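Local coordinates for NIPSNAP domain-containing protein (Burkholderia xenovorans, PDB 5KAK) that is of unknown function but belongs to the NipSnap family, whose fold is related to the dimeric alpha-beta barrels, at residues Glu12-Leu18 and Asn57-Trp63; His29-Gly34 and Tyr87-Ile92; Ile37-Leu42 and Leu78-Trp84. All coordinates share one frame. Residue numbers count along the deposited sequence, not the author numbering.

Interaction 1 of 3, residues Glu12-Leu18 and Asn57-Trp63; sequences EERIYDL and NQVVHLW
Reciprocal backbone hydrogen bonds tie E12-L18 to Q58-W63: E12 N to W63 O (2.8 Å) and W63 N to E12 O (2.9 Å), with the same N-to-O exchange for R14 and H61 (2.8 and 2.9 Å) and for Y16 and V59 (both 2.9 Å). L18 N to N57 O (2.7 Å) closes the end, where N57 is left-handed (phi 58°, psi 44°). The extended strands run antiparallel, axes 4.7 Å apart at 164°; E13-L62, I15-V60 and D17-Q58 are the non-hydrogen-bonded pairs. Such regular pairing joins the central strands, 10-18 and 58-65, of a four-stranded ferredoxin-like sheet. On one face, Q58 NE2 donates to D17 OD1 (3.0 Å). On the other, R14 (chi1 m) forms a salt bridge, NH1 to E12 OE1 (2.8 Å), and NE donates to Y16 OH (2.9 Å); E12 OE2 pairs with R71 of helix 68-80. W63 NE1 donates to H61 ND1 (3.0 Å). The H61 ring (chi1 p) takes R14 CB over its face, 3.6 Å from the centroid, and turns its edge to the Y16 ring face, a T-shaped pair (centroids 4.7 Å, planes 80°). One face thus pairs its polar groups within the chain; on the other, Q58 bridges D17 and K102 of a neighbouring subunit.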
loop_
_atom_site.group_PDB
_atom_site.type_symbol
_atom_site.label_atom_id
_atom_site.label_comp_id
_atom_site.label_asym_id
_atom_site.label_seq_id
_atom_site.Cartn_x
_atom_site.Cartn_y
_atom_site.Cartn_z
ATOM N N GLU E 12 -19.195 -4.358 -11.914
ATOM C CA GLU E 12 -18.600 -3.493 -10.904
ATOM C C GLU E 12 -18.283 -4.324 -9.673
ATOM O O GLU E 12 -19.172 -4.980 -9.121
ATOM C CB GLU E 12 -19.527 -2.340 -10.520
ATOM C CG GLU E 12 -18.891 -1.382 -9.506
ATOM C CD GLU E 12 -19.832 -0.246 -9.095
ATOM O OE1 GLU E 12 -19.386 0.686 -8.403
ATOM O OE2 GLU E 12 -21.012 -0.266 -9.488
ATOM N N GLU E 13 -17.021 -4.308 -9.259
ATOM C CA GLU E 13 -16.614 -4.906 -7.995
ATOM C C GLU E 13 -16.504 -3.794 -6.961
ATOM O O GLU E 13 -15.824 -2.792 -7.193
ATOM C CB GLU E 13 -15.288 -5.652 -8.134
ATOM C CG GLU E 13 -14.887 -6.326 -6.837
ATOM C CD GLU E 13 -13.693 -7.247 -6.980
ATOM O OE1 GLU E 13 -12.893 -7.091 -7.932
ATOM O OE2 GLU E 13 -13.558 -8.135 -6.118
ATOM N N ARG E 14 -17.220 -3.937 -5.845
ATOM C CA ARG E 14 -17.151 -2.975 -4.760
ATOM C C ARG E 14 -16.544 -3.671 -3.550
ATOM O O ARG E 14 -16.909 -4.807 -3.229
ATOM C CB ARG E 14 -18.541 -2.385 -4.445
ATOM C CG ARG E 14 -19.095 -1.606 -5.638
ATOM C CD ARG E 14 -20.458 -1.023 -5.338
ATOM N NE ARG E 14 -20.423 0.041 -4.341
ATOM C CZ ARG E 14 -20.157 1.322 -4.610
ATOM N NH1 ARG E 14 -19.868 1.709 -5.841
ATOM N NH2 ARG E 14 -20.190 2.227 -3.641
ATOM N N ILE E 15 -15.579 -3.010 -2.927
ATOM C CA ILE E 15 -14.791 -3.586 -1.841
ATOM C C ILE E 15 -14.858 -2.608 -0.675
ATOM O O ILE E 15 -14.322 -1.495 -0.770
ATOM C CB ILE E 15 -13.335 -3.827 -2.270
ATOM C CG1 ILE E 15 -13.255 -4.718 -3.524
ATOM C CG2 ILE E 15 -12.534 -4.372 -1.111
ATOM C CD1 ILE E 15 -11.867 -4.725 -4.169
ATOM N N TYR E 16 -15.549 -2.989 0.406
ATOM C CA TYR E 16 -15.663 -2.132 1.579
ATOM C C TYR E 16 -14.863 -2.704 2.734
ATOM O O TYR E 16 -15.013 -3.882 3.088
ATOM C CB TYR E 16 -17.109 -1.966 2.036
ATOM C CG TYR E 16 -18.101 -1.417 1.045
ATOM C CD1 TYR E 16 -17.701 -0.745 -0.115
ATOM C CD2 TYR E 16 -19.444 -1.539 1.303
ATOM C CE1 TYR E 16 -18.646 -0.244 -0.994
ATOM C CE2 TYR E 16 -20.385 -1.044 0.446
ATOM C CZ TYR E 16 -19.990 -0.404 -0.706
ATOM O OH TYR E 16 -20.986 0.069 -1.537
ATOM N N ASP E 17 -14.012 -1.878 3.319
ATOM C CA ASP E 17 -13.345 -2.248 4.555
ATOM C C ASP E 17 -14.170 -1.726 5.723
ATOM O O ASP E 17 -14.558 -0.561 5.736
ATOM C CB ASP E 17 -11.933 -1.692 4.597
ATOM C CG ASP E 17 -11.065 -2.238 3.484
ATOM O OD1 ASP E 17 -10.926 -3.473 3.395
ATOM O OD2 ASP E 17 -10.549 -1.430 2.687
ATOM N N LEU E 18 -14.423 -2.594 6.696
ATOM C CA LEU E 18 -15.324 -2.309 7.804
ATOM C C LEU E 18 -14.556 -2.144 9.107
ATOM O O LEU E 18 -13.402 -2.552 9.225
ATOM C CB LEU E 18 -16.351 -3.439 7.959
ATOM C CG LEU E 18 -17.151 -3.689 6.679
ATOM C CD1 LEU E 18 -18.133 -4.826 6.857
ATOM C CD2 LEU E 18 -17.885 -2.425 6.330
ATOM N N ASN E 57 -12.302 -8.200 7.817
ATOM C CA ASN E 57 -13.318 -7.158 8.007
ATOM C C ASN E 57 -13.624 -6.464 6.687
ATOM O O ASN E 57 -13.703 -5.238 6.611
ATOM C CB ASN E 57 -12.885 -6.136 9.061
ATOM C CG ASN E 57 -12.410 -6.787 10.338
ATOM O OD1 ASN E 57 -13.099 -7.631 10.912
ATOM N ND2 ASN E 57 -11.221 -6.407 10.787
ATOM N N GLN E 58 -13.775 -7.250 5.633
ATOM C CA GLN E 58 -13.890 -6.702 4.288
ATOM C C GLN E 58 -15.062 -7.379 3.610
ATOM O O GLN E 58 -15.203 -8.608 3.681
ATOM C CB GLN E 58 -12.600 -6.901 3.469
ATOM C CG GLN E 58 -12.650 -6.262 2.093
ATOM C CD GLN E 58 -11.383 -6.501 1.283
ATOM O OE1 GLN E 58 -11.241 -7.541 0.638
ATOM N NE2 GLN E 58 -10.477 -5.519 1.283
ATOM N N VAL E 59 -15.907 -6.588 2.970
ATOM C CA VAL E 59 -16.998 -7.137 2.187
ATOM C C VAL E 59 -16.706 -6.850 0.724
ATOM O O VAL E 59 -16.193 -5.775 0.366
ATOM C CB VAL E 59 -18.384 -6.603 2.618
ATOM C CG1 VAL E 59 -18.744 -7.116 3.995
ATOM C CG2 VAL E 59 -18.415 -5.112 2.617
ATOM N N VAL E 60 -17.015 -7.830 -0.113
ATOM C CA VAL E 60 -16.721 -7.801 -1.539
ATOM C C VAL E 60 -18.001 -8.156 -2.281
ATOM O O VAL E 60 -18.550 -9.241 -2.073
ATOM C CB VAL E 60 -15.596 -8.784 -1.902
ATOM C CG1 VAL E 60 -15.386 -8.846 -3.413
ATOM C CG2 VAL E 60 -14.314 -8.411 -1.207
ATOM N N HIS E 61 -18.480 -7.252 -3.147
ATOM C CA HIS E 61 -19.708 -7.551 -3.881
ATOM C C HIS E 61 -19.561 -7.159 -5.345
ATOM O O HIS E 61 -18.953 -6.136 -5.675
ATOM C CB HIS E 61 -20.984 -6.903 -3.225
ATOM C CG HIS E 61 -20.813 -5.500 -2.720
ATOM N ND1 HIS E 61 -21.569 -4.447 -3.189
ATOM C CD2 HIS E 61 -20.024 -4.989 -1.743
ATOM C CE1 HIS E 61 -21.230 -3.340 -2.549
ATOM N NE2 HIS E 61 -20.300 -3.644 -1.661
ATOM N N LEU E 62 -20.092 -8.002 -6.226
ATOM C CA LEU E 62 -19.974 -7.812 -7.668
ATOM C C LEU E 62 -21.362 -7.722 -8.275
ATOM O O LEU E 62 -22.178 -8.630 -8.090
ATOM C CB LEU E 62 -19.210 -8.957 -8.324
ATOM C CG LEU E 62 -17.707 -9.044 -8.127
ATOM C CD1 LEU E 62 -17.369 -9.498 -6.734
ATOM C CD2 LEU E 62 -17.089 -9.961 -9.179
ATOM N N TRP E 63 -21.591 -6.657 -9.033
ATOM C CA TRP E 63 -22.851 -6.374 -9.714
ATOM C C TRP E 63 -22.642 -6.312 -11.224
ATOM O O TRP E 63 -21.712 -5.651 -11.704
ATOM C CB TRP E 63 -23.412 -5.049 -9.228
ATOM C CG TRP E 63 -23.685 -5.044 -7.768
ATOM C CD1 TRP E 63 -22.818 -4.716 -6.774
ATOM C CD2 TRP E 63 -24.921 -5.383 -7.141
ATOM N NE1 TRP E 63 -23.447 -4.822 -5.550
ATOM C CE2 TRP E 63 -24.739 -5.235 -5.752
ATOM C CE3 TRP E 63 -26.171 -5.802 -7.621
ATOM C CZ2 TRP E 63 -25.758 -5.495 -4.835
ATOM C CZ3 TRP E 63 -27.187 -6.047 -6.713
ATOM C CH2 TRP E 63 -26.976 -5.894 -5.334
#

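Interaction 2 of 3, residues His29-Gly34 and Tyr87-Ile92; sequences HFEREG and YVRKNI
Y87, H29 and N91 lose the most surface where helical segments H29-G34 and Y87-I92 run roughly antiparallel, their axes 11.5 Å apart at 145°; CA atoms come closest at H29-N91 (6.8 Å) and G34-Y87 (6.9 Å). Both segments contain a wider pi-type turn. Y87 (chi1 t) is the knob, held among H29, F30, E33 and G34. G34 CA lies over its ring, 3.7 Å from the centroid, where a CB would collide with the hydroxyl. The ring's edge meets the face of F30 (centroids 5.3 Å, planes at 88°), and Y87 OH is 3.1 Å from F30 CD1. H29 (chi1 m) offers its imidazole face to N91 CB, 3.5 Å from the centroid, while its NE2 bonds E25. Polar linkage is indirect: one water donates to E33 OE1 (2.7 Å) and accepts from N91 ND2 (3.0 Å). I92 CD1 reaches F30 CE1 at 3.6 Å. An aromatic side chain seated against a glycine here exemplifies a single knob-into-hole insertion, within the helical layer that covers the sheet of this ferredoxin-like alpha-beta fold.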
loop_
_atom_site.group_PDB
_atom_site.type_symbol
_atom_site.label_atom_id
_atom_site.label_comp_id
_atom_site.label_asym_id
_atom_site.label_seq_id
_atom_site.Cartn_x
_atom_site.Cartn_y
_atom_site.Cartn_z
ATOM N N HIS E 29 -27.661 -6.849 8.540
ATOM C CA HIS E 29 -28.506 -5.760 8.067
ATOM C C HIS E 29 -28.948 -6.011 6.636
ATOM O O HIS E 29 -30.108 -5.763 6.285
ATOM C CB HIS E 29 -27.770 -4.425 8.172
ATOM C CG HIS E 29 -27.662 -3.901 9.574
ATOM N ND1 HIS E 29 -28.760 -3.677 10.374
ATOM C CD2 HIS E 29 -26.582 -3.545 10.309
ATOM C CE1 HIS E 29 -28.362 -3.213 11.545
ATOM N NE2 HIS E 29 -27.043 -3.124 11.529
ATOM N N PHE E 30 -28.041 -6.539 5.803
ATOM C CA PHE E 30 -28.371 -6.744 4.401
ATOM C C PHE E 30 -29.317 -7.919 4.214
ATOM O O PHE E 30 -30.245 -7.844 3.400
ATOM C CB PHE E 30 -27.080 -6.914 3.576
ATOM C CG PHE E 30 -26.624 -5.624 2.971
ATOM C CD1 PHE E 30 -25.804 -4.763 3.674
ATOM C CD2 PHE E 30 -27.130 -5.219 1.745
ATOM C CE1 PHE E 30 -25.433 -3.546 3.136
ATOM C CE2 PHE E 30 -26.780 -4.009 1.207
ATOM C CZ PHE E 30 -25.934 -3.168 1.898
ATOM N N GLU E 31 -29.103 -9.020 4.934
ATOM C CA GLU E 31 -30.012 -10.147 4.755
ATOM C C GLU E 31 -31.395 -9.820 5.300
ATOM O O GLU E 31 -32.404 -10.204 4.701
ATOM C CB GLU E 31 -29.460 -11.413 5.411
ATOM C CG GLU E 31 -29.404 -11.359 6.927
ATOM C CD GLU E 31 -28.573 -12.490 7.508
ATOM O OE1 GLU E 31 -28.018 -13.279 6.710
ATOM O OE2 GLU E 31 -28.476 -12.588 8.751
ATOM N N ARG E 32 -31.469 -9.079 6.410
ATOM C CA ARG E 32 -32.771 -8.776 6.998
ATOM C C ARG E 32 -33.504 -7.664 6.266
ATOM O O ARG E 32 -34.736 -7.631 6.287
ATOM C CB ARG E 32 -32.625 -8.377 8.471
ATOM C CG ARG E 32 -32.179 -9.488 9.393
ATOM C CD ARG E 32 -32.003 -8.957 10.801
ATOM N NE ARG E 32 -31.477 -9.961 11.718
ATOM C CZ ARG E 32 -31.087 -9.692 12.958
ATOM N NH1 ARG E 32 -31.163 -8.449 13.415
ATOM N NH2 ARG E 32 -30.617 -10.657 13.737
ATOM N N GLU E 33 -32.789 -6.742 5.634
ATOM C CA GLU E 33 -33.439 -5.519 5.185
ATOM C C GLU E 33 -32.830 -4.956 3.904
ATOM O O GLU E 33 -33.553 -4.646 2.955
ATOM C CB GLU E 33 -33.392 -4.474 6.309
ATOM C CG GLU E 33 -33.947 -3.114 5.928
ATOM C CD GLU E 33 -33.953 -2.124 7.084
ATOM O OE1 GLU E 33 -33.379 -2.429 8.157
ATOM O OE2 GLU E 33 -34.532 -1.031 6.919
ATOM N N GLY E 34 -31.502 -4.825 3.855
ATOM C CA GLY E 34 -30.891 -4.018 2.810
ATOM C C GLY E 34 -30.927 -4.621 1.419
ATOM O O GLY E 34 -31.033 -3.889 0.430
ATOM N N TYR E 87 -31.670 3.614 5.176
ATOM C CA TYR E 87 -31.089 2.335 5.575
ATOM C C TYR E 87 -29.572 2.429 5.706
ATOM O O TYR E 87 -28.993 1.929 6.679
ATOM C CB TYR E 87 -31.477 1.246 4.574
ATOM C CG TYR E 87 -30.615 0.011 4.672
ATOM C CD1 TYR E 87 -30.879 -0.967 5.609
ATOM C CD2 TYR E 87 -29.526 -0.175 3.825
ATOM C CE1 TYR E 87 -30.090 -2.087 5.712
ATOM C CE2 TYR E 87 -28.727 -1.294 3.925
ATOM C CZ TYR E 87 -29.010 -2.246 4.869
ATOM O OH TYR E 87 -28.224 -3.367 4.965
ATOM N N VAL E 88 -28.911 3.067 4.742
ATOM C CA VAL E 88 -27.455 3.196 4.798
ATOM C C VAL E 88 -27.037 4.044 5.994
ATOM O O VAL E 88 -26.119 3.683 6.743
ATOM C CB VAL E 88 -26.917 3.784 3.484
ATOM C CG1 VAL E 88 -25.451 4.174 3.636
ATOM C CG2 VAL E 88 -27.076 2.781 2.359
ATOM N N ARG E 89 -27.706 5.182 6.190
ATOM C CA ARG E 89 -27.342 6.095 7.271
ATOM C C ARG E 89 -27.507 5.434 8.635
ATOM O O ARG E 89 -26.624 5.524 9.497
ATOM C CB ARG E 89 -28.197 7.365 7.181
ATOM C CG ARG E 89 -28.023 8.330 8.355
ATOM C CD ARG E 89 -29.313 9.101 8.662
ATOM N NE ARG E 89 -30.329 8.272 9.317
ATOM C CZ ARG E 89 -30.324 7.953 10.612
ATOM N NH1 ARG E 89 -31.285 7.189 11.114
ATOM N NH2 ARG E 89 -29.347 8.380 11.403
ATOM N N LYS E 90 -28.636 4.756 8.843
ATOM C CA LYS E 90 -28.919 4.164 10.146
ATOM C C LYS E 90 -28.017 2.966 10.425
ATOM O O LYS E 90 -27.454 2.846 11.522
ATOM C CB LYS E 90 -30.394 3.753 10.218
ATOM C CG LYS E 90 -30.828 3.154 11.547
ATOM C CD LYS E 90 -32.258 2.621 11.475
ATOM C CE LYS E 90 -32.789 2.278 12.854
ATOM N NZ LYS E 90 -31.839 1.427 13.625
ATOM N N ASN E 91 -27.851 2.076 9.443
ATOM C CA ASN E 91 -27.323 0.751 9.729
ATOM C C ASN E 91 -25.936 0.468 9.188
ATOM O O ASN E 91 -25.199 -0.278 9.826
ATOM C CB ASN E 91 -28.266 -0.322 9.178
ATOM C CG ASN E 91 -29.642 -0.227 9.778
ATOM O OD1 ASN E 91 -29.833 -0.517 10.963
ATOM N ND2 ASN E 91 -30.611 0.189 8.977
ATOM N N ILE E 92 -25.573 0.998 8.024
ATOM C CA ILE E 92 -24.327 0.621 7.368
ATOM C C ILE E 92 -23.247 1.677 7.551
ATOM O O ILE E 92 -22.083 1.341 7.790
ATOM C CB ILE E 92 -24.568 0.330 5.872
ATOM C CG1 ILE E 92 -25.535 -0.853 5.694
ATOM C CG2 ILE E 92 -23.241 0.067 5.160
ATOM C CD1 ILE E 92 -25.156 -2.104 6.460
HETATM O O HOH W 1 -33.243 -0.651 10.234
#

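Interaction 3 of 3, residues Ile37-Leu42 and Leu78-Trp84; sequences IQRPVL and LLAMPEW
This is an apolar helix-to-helix contact, without hydrogen bonds between its segments, in the helical layer packed on the sheet: the C-terminal turns of helix 23-42 meet the junction between helices 68-80 and 82-92. I37-L42 is helical but kinked at P40, whose nitrogen has no hydrogen to give the preceding turn. In the partner segment the helix is interrupted at M81 (phi -70°, psi 123°), the N-cap position of the next helix, which faces I37 and V41. The closest CA pairs are V41-L78 (6.2 Å) and I37-W84 (6.7 Å), so I37-L42 spans the interruption. L78 (chi1 t, chi2 p) forms a knob among I37, Q38, V41 and L42: its CB is 3.9 Å from V41 CG1, and its CD2 is 3.8 Å from Q38 CG and 4.0 Å from L42 CD1. I37 (chi1 m, chi2 t) has the largest covered area; its CG2 touches M81 CE (3.7 Å) and W84 CE3 (3.8 Å), and its CD1 meets E83 CG (3.6 Å). M81 SD also packs on V41 CG2 at 3.7 Å. Toward the sheet, Q38 and L42 pack on W63. A single knob-into-hole insertion thus joins one long helix to a broken helical pair in this NIPSNAP alpha-beta fold.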
loop_
_atom_site.group_PDB
_atom_site.type_symbol
_atom_site.label_atom_id
_atom_site.label_comp_id
_atom_site.label_asym_id
_atom_site.label_seq_id
_atom_site.Cartn_x
_atom_site.Cartn_y
_atom_site.Cartn_z
ATOM N N ILE E 37 -34.005 -4.040 -0.638
ATOM C CA ILE E 37 -34.037 -2.726 -1.266
ATOM C C ILE E 37 -33.151 -2.707 -2.503
ATOM O O ILE E 37 -33.574 -2.282 -3.584
ATOM C CB ILE E 37 -33.590 -1.640 -0.273
ATOM C CG1 ILE E 37 -34.439 -1.650 0.986
ATOM C CG2 ILE E 37 -33.643 -0.270 -0.923
ATOM C CD1 ILE E 37 -33.882 -0.756 2.066
ATOM N N GLN E 38 -31.901 -3.163 -2.351
ATOM C CA GLN E 38 -30.874 -2.857 -3.336
ATOM C C GLN E 38 -30.916 -3.788 -4.539
ATOM O O GLN E 38 -30.782 -3.331 -5.674
ATOM C CB GLN E 38 -29.494 -2.902 -2.673
ATOM C CG GLN E 38 -28.344 -2.500 -3.599
ATOM C CD GLN E 38 -26.980 -2.721 -2.970
ATOM O OE1 GLN E 38 -26.793 -3.650 -2.188
ATOM N NE2 GLN E 38 -26.025 -1.857 -3.298
ATOM N N ARG E 39 -31.106 -5.086 -4.322
ATOM C CA ARG E 39 -31.023 -6.022 -5.440
ATOM C C ARG E 39 -32.067 -5.781 -6.525
ATOM O O ARG E 39 -31.701 -5.855 -7.711
ATOM C CB ARG E 39 -31.107 -7.465 -4.926
ATOM C CG ARG E 39 -30.944 -8.504 -6.036
ATOM C CD ARG E 39 -30.512 -9.847 -5.487
ATOM N NE ARG E 39 -31.177 -10.154 -4.228
ATOM C CZ ARG E 39 -30.920 -11.229 -3.491
ATOM N NH1 ARG E 39 -30.018 -12.111 -3.894
ATOM N NH2 ARG E 39 -31.569 -11.424 -2.351
ATOM N N PRO E 40 -33.339 -5.495 -6.227
ATOM C CA PRO E 40 -34.284 -5.280 -7.335
ATOM C C PRO E 40 -33.937 -4.073 -8.187
ATOM O O PRO E 40 -34.248 -4.063 -9.385
ATOM C CB PRO E 40 -35.633 -5.086 -6.628
ATOM C CG PRO E 40 -35.431 -5.601 -5.231
ATOM C CD PRO E 40 -33.997 -5.355 -4.916
ATOM N N VAL E 41 -33.326 -3.045 -7.603
ATOM C CA VAL E 41 -33.001 -1.838 -8.354
ATOM C C VAL E 41 -31.769 -2.064 -9.225
ATOM O O VAL E 41 -31.764 -1.775 -10.436
ATOM C CB VAL E 41 -32.802 -0.658 -7.384
ATOM C CG1 VAL E 41 -32.508 0.619 -8.138
ATOM C CG2 VAL E 41 -34.044 -0.490 -6.485
ATOM N N LEU E 42 -30.706 -2.603 -8.623
ATOM C CA LEU E 42 -29.463 -2.771 -9.368
ATOM C C LEU E 42 -29.572 -3.915 -10.371
ATOM O O LEU E 42 -29.087 -3.801 -11.503
ATOM C CB LEU E 42 -28.298 -2.978 -8.403
ATOM C CG LEU E 42 -27.998 -1.726 -7.571
ATOM C CD1 LEU E 42 -26.648 -1.815 -6.828
ATOM C CD2 LEU E 42 -28.078 -0.462 -8.439
ATOM N N LEU E 78 -31.248 4.084 -7.395
ATOM C CA LEU E 78 -31.014 3.610 -6.031
ATOM C C LEU E 78 -30.635 4.761 -5.105
ATOM O O LEU E 78 -31.219 4.925 -4.026
ATOM C CB LEU E 78 -29.924 2.536 -6.021
ATOM C CG LEU E 78 -29.623 1.918 -4.645
ATOM C CD1 LEU E 78 -30.777 1.046 -4.135
ATOM C CD2 LEU E 78 -28.326 1.126 -4.715
ATOM N N LEU E 79 -29.662 5.575 -5.519
ATOM C CA LEU E 79 -29.185 6.674 -4.684
ATOM C C LEU E 79 -30.286 7.674 -4.367
ATOM O O LEU E 79 -30.250 8.313 -3.310
ATOM C CB LEU E 79 -28.012 7.383 -5.363
ATOM N N ALA E 80 -31.270 7.819 -5.255
ATOM C CA ALA E 80 -32.354 8.764 -5.016
ATOM C C ALA E 80 -33.398 8.240 -4.041
ATOM O O ALA E 80 -34.190 9.036 -3.528
ATOM C CB ALA E 80 -33.040 9.136 -6.336
ATOM N N MET E 81 -33.424 6.940 -3.772
ATOM C CA MET E 81 -34.486 6.362 -2.951
ATOM C C MET E 81 -34.353 6.789 -1.496
ATOM O O MET E 81 -33.307 6.549 -0.885
ATOM C CB MET E 81 -34.458 4.843 -3.049
ATOM C CG MET E 81 -34.890 4.323 -4.390
ATOM S SD MET E 81 -34.859 2.529 -4.464
ATOM C CE MET E 81 -35.679 2.100 -2.935
ATOM N N PRO E 82 -35.371 7.412 -0.902
ATOM C CA PRO E 82 -35.273 7.753 0.528
ATOM C C PRO E 82 -35.110 6.545 1.423
ATOM O O PRO E 82 -34.426 6.641 2.447
ATOM C CB PRO E 82 -36.596 8.476 0.803
ATOM C CG PRO E 82 -37.018 9.001 -0.525
ATOM C CD PRO E 82 -36.564 7.997 -1.533
ATOM N N GLU E 83 -35.720 5.412 1.069
ATOM C CA GLU E 83 -35.595 4.210 1.887
ATOM C C GLU E 83 -34.158 3.721 1.916
ATOM O O GLU E 83 -33.647 3.312 2.966
ATOM C CB GLU E 83 -36.509 3.113 1.342
ATOM C CG GLU E 83 -36.459 1.805 2.104
ATOM C CD GLU E 83 -37.241 0.696 1.421
ATOM O OE1 GLU E 83 -37.356 0.717 0.173
ATOM O OE2 GLU E 83 -37.741 -0.199 2.136
ATOM N N TRP E 84 -33.496 3.747 0.767
ATOM C CA TRP E 84 -32.101 3.337 0.712
ATOM C C TRP E 84 -31.220 4.292 1.510
ATOM O O TRP E 84 -30.386 3.855 2.310
ATOM C CB TRP E 84 -31.640 3.264 -0.740
ATOM C CG TRP E 84 -30.180 2.924 -0.886
ATOM C CD1 TRP E 84 -29.189 3.745 -1.325
ATOM C CD2 TRP E 84 -29.559 1.673 -0.580
ATOM N NE1 TRP E 84 -27.982 3.080 -1.324
ATOM C CE2 TRP E 84 -28.184 1.804 -0.874
ATOM C CE3 TRP E 84 -30.034 0.449 -0.099
ATOM C CZ2 TRP E 84 -27.277 0.758 -0.695
ATOM C CZ3 TRP E 84 -29.138 -0.587 0.074
ATOM C CH2 TRP E 84 -27.773 -0.429 -0.218
#

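Overall arrangement
The three contacts illustrate how chemistry follows position in a layered alpha-beta fold. Interaction 1 belongs to the sheet and is the most deeply buried, combining backbone hydrogen bonds with a network of buried polar side chains. Interactions 2 and 3 both pack helix 23-42 on helix 82-92, interaction 3 on the end of helix 68-80 as well, with no direct hydrogen bonds across their segments. Interaction 2 is mainly buried and aromatic, with a water at its exposed polar edge, whereas interaction 3 is partly buried and chiefly aliphatic. These two meet through F30, Q38 and W84, their centres about 11 Å apart. Interactions 1 and 3 meet directly at W63. Contacting residues of interactions 1 and 2 also touch a neighbouring subunit.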